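Local coordinates for inosine-uridine nucleoside N-ribohydrolase (Xanthomonas oryzae pv. oryzae, PDB 4KL0), which binds calcium and probably hydrolyses N-glycosidic bonds, as expected of a nucleoside hydrolase relative, and is regarded as a bacterial effector protein, at residues T30-D35 / L58-V63; D62-L67 / D130-M135. All blocks are in the same frame, centred on the assembly; numbering follows the deposited sequence.

Contact 1. Residues T30-D35 / L58-V63. With CA (calcium ion), chain B.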
loop_
_atom_site.group_PDB
_atom_site.type_symbol
_atom_site.label_atom_id
_atom_site.label_comp_id
_atom_site.label_asym_id
_atom_site.label_seq_id
_atom_site.Cartn_x
_atom_site.Cartn_y
_atom_site.Cartn_z
ATOM N N THR A 30 4.443 -10.998 -7.705
ATOM C CA THR A 30 4.270 -9.567 -7.382
ATOM C C THR A 30 5.487 -8.998 -6.704
ATOM O O THR A 30 6.018 -9.608 -5.771
ATOM C CB THR A 30 3.021 -9.368 -6.474
ATOM O OG1 THR A 30 1.833 -9.768 -7.182
ATOM C CG2 THR A 30 2.878 -7.902 -6.049
ATOM N N LEU A 31 5.931 -7.825 -7.182
ATOM C CA LEU A 31 7.043 -7.053 -6.590
ATOM C C LEU A 31 6.405 -5.820 -5.910
ATOM O O LEU A 31 5.629 -5.057 -6.574
ATOM C CB LEU A 31 8.017 -6.546 -7.668
ATOM C CG LEU A 31 8.387 -7.638 -8.683
ATOM C CD1 LEU A 31 9.285 -7.009 -9.796
ATOM C CD2 LEU A 31 9.084 -8.778 -8.013
ATOM N N LEU A 32 6.681 -5.660 -4.615
ATOM C CA LEU A 32 6.037 -4.611 -3.800
ATOM C C LEU A 32 7.092 -3.633 -3.290
ATOM O O LEU A 32 8.158 -4.021 -2.789
ATOM C CB LEU A 32 5.290 -5.294 -2.652
ATOM C CG LEU A 32 4.498 -4.430 -1.702
ATOM C CD1 LEU A 32 3.344 -3.740 -2.471
ATOM C CD2 LEU A 32 3.861 -5.270 -0.534
ATOM N N PHE A 33 6.769 -2.333 -3.383
ATOM C CA PHE A 33 7.638 -1.248 -2.927
ATOM C C PHE A 33 6.870 -0.484 -1.856
ATOM O O PHE A 33 5.751 -0.040 -2.112
ATOM C CB PHE A 33 7.952 -0.322 -4.123
ATOM C CG PHE A 33 8.605 -1.046 -5.253
ATOM C CD1 PHE A 33 9.996 -1.017 -5.394
ATOM C CD2 PHE A 33 7.827 -1.728 -6.170
ATOM C CE1 PHE A 33 10.602 -1.765 -6.462
ATOM C CE2 PHE A 33 8.432 -2.464 -7.225
ATOM C CZ PHE A 33 9.844 -2.427 -7.343
ATOM N N THR A 34 7.394 -0.430 -0.626
ATOM C CA THR A 34 6.545 -0.126 0.548
ATOM C C THR A 34 7.319 0.550 1.678
ATOM O O THR A 34 8.556 0.526 1.691
ATOM C CB THR A 34 5.970 -1.447 1.032
ATOM O OG1 THR A 34 5.151 -1.282 2.196
ATOM C CG2 THR A 34 7.064 -2.435 1.364
ATOM N N ASP A 35 6.608 1.269 2.557
ATOM C CA ASP A 35 7.233 2.082 3.625
ATOM C C ASP A 35 6.440 1.895 4.917
ATOM O O ASP A 35 5.821 2.822 5.409
ATOM C CB ASP A 35 7.301 3.575 3.231
ATOM C CG ASP A 35 5.927 4.166 2.825
ATOM O OD1 ASP A 35 4.913 3.420 2.815
ATOM O OD2 ASP A 35 5.880 5.415 2.583
ATOM N N LEU A 58 -2.097 -14.054 -6.248
ATOM C CA LEU A 58 -0.774 -13.481 -6.362
ATOM C C LEU A 58 0.203 -14.313 -5.573
ATOM O O LEU A 58 -0.193 -15.159 -4.741
ATOM C CB LEU A 58 -0.771 -12.041 -5.844
ATOM C CG LEU A 58 -1.058 -11.790 -4.349
ATOM C CD1 LEU A 58 0.164 -12.019 -3.545
ATOM C CD2 LEU A 58 -1.507 -10.337 -4.107
ATOM N N ARG A 59 1.475 -14.069 -5.823
ATOM C CA ARG A 59 2.500 -14.637 -4.960
ATOM C C ARG A 59 3.517 -13.533 -4.714
ATOM O O ARG A 59 4.073 -12.944 -5.682
ATOM C CB ARG A 59 3.093 -15.930 -5.520
ATOM C CG ARG A 59 4.228 -16.446 -4.662
ATOM C CD ARG A 59 4.851 -17.719 -5.239
ATOM N NE ARG A 59 5.671 -17.371 -6.380
ATOM C CZ ARG A 59 6.522 -18.210 -6.970
ATOM N NH1 ARG A 59 6.659 -19.454 -6.502
ATOM N NH2 ARG A 59 7.244 -17.804 -8.007
ATOM N N LEU A 60 3.655 -13.165 -3.433
ATOM C CA LEU A 60 4.469 -11.965 -3.082
ATOM C C LEU A 60 5.901 -12.434 -2.954
ATOM O O LEU A 60 6.279 -13.023 -1.918
ATOM C CB LEU A 60 3.951 -11.330 -1.777
ATOM C CG LEU A 60 4.599 -10.053 -1.308
ATOM C CD1 LEU A 60 4.544 -9.005 -2.417
ATOM C CD2 LEU A 60 3.876 -9.611 -0.021
ATOM N N THR A 61 6.719 -12.166 -3.981
ATOM C CA THR A 61 8.036 -12.786 -3.988
ATOM C C THR A 61 9.123 -11.890 -3.378
ATOM O O THR A 61 10.050 -12.378 -2.683
ATOM C CB THR A 61 8.400 -13.240 -5.417
ATOM O OG1 THR A 61 8.485 -12.088 -6.285
ATOM C CG2 THR A 61 7.315 -14.181 -5.960
ATOM N N ASP A 62 8.989 -10.568 -3.573
ATOM C CA ASP A 62 10.048 -9.645 -3.198
ATOM C C ASP A 62 9.413 -8.351 -2.734
ATOM O O ASP A 62 8.445 -7.888 -3.324
ATOM C CB ASP A 62 10.957 -9.344 -4.408
ATOM C CG ASP A 62 11.656 -10.611 -4.939
ATOM O OD1 ASP A 62 11.102 -11.254 -5.842
ATOM O OD2 ASP A 62 12.760 -10.941 -4.449
ATOM N N VAL A 63 9.962 -7.813 -1.685
ATOM C CA VAL A 63 9.510 -6.528 -1.166
ATOM C C VAL A 63 10.731 -5.650 -0.919
ATOM O O VAL A 63 11.697 -6.067 -0.260
ATOM C CB VAL A 63 8.749 -6.787 0.152
ATOM C CG1 VAL A 63 8.327 -5.496 0.783
ATOM C CG2 VAL A 63 7.525 -7.642 -0.118
HETATM CA CA CA B . 2.531 3.354 2.103
HETATM O O HOH W 1 3.429 5.783 1.925
HETATM O O HOH W 2 0.940 4.929 0.601
HETATM O O HOH W 3 1.078 4.654 3.647
#
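Parallel pairing joins the two strands through three backbone hydrogen bonds. T30 N donates to R59 O (2.8 Å) and T61 N to T30 O. L32 N reaches D62 O along a nearly straight line (168°), every donor lying in the plane of its carbonyl. A beta bulge interrupts the ladder: T30 pairs with L60 but L31 with D62, leaving T61 extra. The CA of V63 adds a CH···O contact to L32 O.

Apolar packing gathers on the face carrying T30, L32, L60 and V63. CD1 of L60, whose CG is anti to the backbone N, packs against L32 CB at 3.8 Å. T34 CG2, which lies in the crowded position because OG1 is anti to the backbone N (chi1 179°), presses V63 CG1 at a tight 3.4 Å.

Polar side chains act at the bulge, where T61 OG1 donates to D62 OD1 (2.8 Å) from above the carboxylate plane and R138 salt-bridges the same oxygen, and beyond the end of strand 28-34, where D35 OD1 ligates calcium at 2.5 Å with D42, I151, D318 and waters, its OD2 accepting from a calcium-bound water. T34 OG1 is hydrogen-bonded to OD1 of the calcium ligand D42 and to Y46 OH, a second-shell link.

Strand 28-34 lies between 58-65 and 146-150; helix 41-54, completing the beta-alpha-beta unit, packs on L32 and L58, helix 133-141 on L31 and D62.

Contact 2. Residues D62-L67 / D130-M135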
loop_
_atom_site.group_PDB
_atom_site.type_symbol
_atom_site.label_atom_id
_atom_site.label_comp_id
_atom_site.label_asym_id
_atom_site.label_seq_id
_atom_site.Cartn_x
_atom_site.Cartn_y
_atom_site.Cartn_z
ATOM N N ASP A 62 8.989 -10.568 -3.573
ATOM C CA ASP A 62 10.048 -9.645 -3.198
ATOM C C ASP A 62 9.413 -8.351 -2.734
ATOM O O ASP A 62 8.445 -7.888 -3.324
ATOM C CB ASP A 62 10.957 -9.344 -4.408
ATOM C CG ASP A 62 11.656 -10.611 -4.939
ATOM O OD1 ASP A 62 11.102 -11.254 -5.842
ATOM O OD2 ASP A 62 12.760 -10.941 -4.449
ATOM N N VAL A 63 9.962 -7.813 -1.685
ATOM C CA VAL A 63 9.510 -6.528 -1.166
ATOM C C VAL A 63 10.731 -5.650 -0.919
ATOM O O VAL A 63 11.697 -6.067 -0.260
ATOM C CB VAL A 63 8.749 -6.787 0.152
ATOM C CG1 VAL A 63 8.327 -5.496 0.783
ATOM C CG2 VAL A 63 7.525 -7.642 -0.118
ATOM N N VAL A 64 10.736 -4.438 -1.454
ATOM C CA VAL A 64 11.850 -3.531 -1.205
ATOM C C VAL A 64 11.291 -2.311 -0.446
ATOM O O VAL A 64 10.267 -1.762 -0.798
ATOM C CB VAL A 64 12.532 -3.105 -2.488
ATOM C CG1 VAL A 64 13.654 -2.154 -2.176
ATOM C CG2 VAL A 64 13.083 -4.381 -3.241
ATOM N N VAL A 65 11.950 -1.946 0.633
ATOM C CA VAL A 65 11.378 -0.999 1.626
ATOM C C VAL A 65 12.115 0.344 1.556
ATOM O O VAL A 65 13.381 0.410 1.547
ATOM C CB VAL A 65 11.556 -1.601 3.054
ATOM C CG1 VAL A 65 11.156 -0.621 4.121
ATOM C CG2 VAL A 65 10.741 -2.905 3.179
ATOM N N THR A 66 11.350 1.439 1.594
ATOM C CA THR A 66 11.942 2.769 1.501
ATOM C C THR A 66 11.443 3.628 2.669
ATOM O O THR A 66 10.821 3.090 3.579
ATOM C CB THR A 66 11.675 3.402 0.094
ATOM O OG1 THR A 66 12.424 4.613 -0.105
ATOM C CG2 THR A 66 10.182 3.703 -0.146
ATOM N N LEU A 67 11.815 4.908 2.673
ATOM C CA LEU A 67 11.420 6.006 3.571
ATOM C C LEU A 67 12.319 6.054 4.816
ATOM O O LEU A 67 12.232 5.165 5.683
ATOM C CB LEU A 67 9.909 5.950 4.002
ATOM C CG LEU A 67 9.422 7.214 4.708
ATOM C CD1 LEU A 67 9.221 8.369 3.680
ATOM C CD2 LEU A 67 8.040 6.871 5.278
ATOM N N ASP A 130 20.661 -5.298 -0.288
ATOM C CA ASP A 130 21.001 -5.009 -1.678
ATOM C C ASP A 130 19.830 -4.593 -2.580
ATOM O O ASP A 130 19.839 -4.885 -3.789
ATOM C CB ASP A 130 21.859 -6.139 -2.298
ATOM C CG ASP A 130 21.308 -7.530 -2.009
ATOM O OD1 ASP A 130 20.383 -7.628 -1.167
ATOM O OD2 ASP A 130 21.796 -8.521 -2.626
ATOM N N GLY A 131 18.863 -3.878 -1.992
ATOM C CA GLY A 131 17.755 -3.291 -2.739
ATOM C C GLY A 131 17.144 -4.196 -3.786
ATOM O O GLY A 131 16.700 -5.301 -3.477
ATOM N N VAL A 132 17.172 -3.750 -5.050
ATOM C CA VAL A 132 16.429 -4.420 -6.128
ATOM C C VAL A 132 17.184 -5.534 -6.894
ATOM O O VAL A 132 16.724 -6.004 -7.936
ATOM C CB VAL A 132 15.949 -3.399 -7.147
ATOM C CG1 VAL A 132 15.212 -2.230 -6.429
ATOM C CG2 VAL A 132 17.120 -2.853 -7.947
ATOM N N ARG A 133 18.321 -5.969 -6.364
ATOM C CA ARG A 133 19.114 -6.997 -7.055
ATOM C C ARG A 133 18.315 -8.285 -7.307
ATOM O O ARG A 133 18.243 -8.809 -8.446
ATOM C CB ARG A 133 20.371 -7.335 -6.260
ATOM C CG ARG A 133 21.354 -8.101 -7.140
ATOM C CD ARG A 133 22.024 -7.144 -8.139
ATOM N NE ARG A 133 21.617 -7.330 -9.543
ATOM C CZ ARG A 133 21.594 -6.340 -10.448
ATOM N NH1 ARG A 133 21.937 -5.098 -10.095
ATOM N NH2 ARG A 133 21.217 -6.571 -11.708
ATOM N N ALA A 134 17.675 -8.787 -6.254
ATOM C CA ALA A 134 16.880 -10.006 -6.402
ATOM C C ALA A 134 15.729 -9.831 -7.382
ATOM O O ALA A 134 15.417 -10.755 -8.095
ATOM C CB ALA A 134 16.390 -10.531 -5.038
ATOM N N MET A 135 15.070 -8.657 -7.395
ATOM C CA MET A 135 14.009 -8.395 -8.361
ATOM C C MET A 135 14.561 -8.498 -9.786
ATOM O O MET A 135 13.866 -8.993 -10.687
ATOM C CB MET A 135 13.356 -7.009 -8.119
ATOM C CG MET A 135 12.518 -6.957 -6.814
ATOM S SD MET A 135 11.787 -5.257 -6.594
ATOM C CE MET A 135 10.594 -5.635 -5.188
#
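M135 reaches the strand as an extended rod: its CG lies beside the backbone N and anti to the carbonyl carbon (chi1 -70°), and the chain then runs straight through SD to CE (chi2 179°, chi3 169°). V64 carries CG1 anti to its backbone N, which leaves CG2 beside the N to meet the methionine tip. CE touches V64 CG2 at 3.4 Å, closer than usual for two carbons, and SD sits 3.7 Å from the same methyl, so the valine crosses the end of the thioether obliquely. Farther back, M135 CG lies 3.7 Å from D62 CB, the two side chains sliding past each other in opposite directions; CE also settles 3.6 Å from D62 O. The CB methyl of A134 lies 3.7 Å from D62 OD2.

The arrangement is a helix laid on the parallel part of a mixed, Rossmann-like sheet, in which helix 133-141 lies on the crossover from edge strand 93-96, past strands 58-65 and 28-34, to strand 146-150. This face is the one opposite helices 41-54 and 70-86. Between 62-67 and 130-135 the contact is van der Waals throughout, the D62-R138 salt bridge being added from further along the helix.

Leading into the helix, D130 to R133 form a type II' turn, closed by R133 N to D130 O at 3.2 Å. G131 takes a positive phi, a conformation favourable to glycine, and its carbonyl oxygen lies 3.7 Å from V64 CG2. V132 holds the N-cap position, with CG1 at the periphery of the same valine methyl; D156 of helix 155-163 touches both V64 and V132.

From the N terminus, strand 28-34 leads through helix 41-54 to strand 58-65, and contact 1 closes this short excursion by zipping the two strands together. The chain leaves the same strand again, passes helix 70-86, edge strand 93-96 and helix 104-110, and contact 2 closes this longer loop where helix 133-141 begins. The loops follow one another rather than nest, overlapping at D62 and V63. The two contacts also touch directly: the sulphur of M135 packs on the ring of F33 (SD to CZ 3.5 Å), and probable backbone hydrogen bonds from V64 N to L32 O and T66 N to T34 O carry the strand pairing of contact 1 onward toward the calcium end.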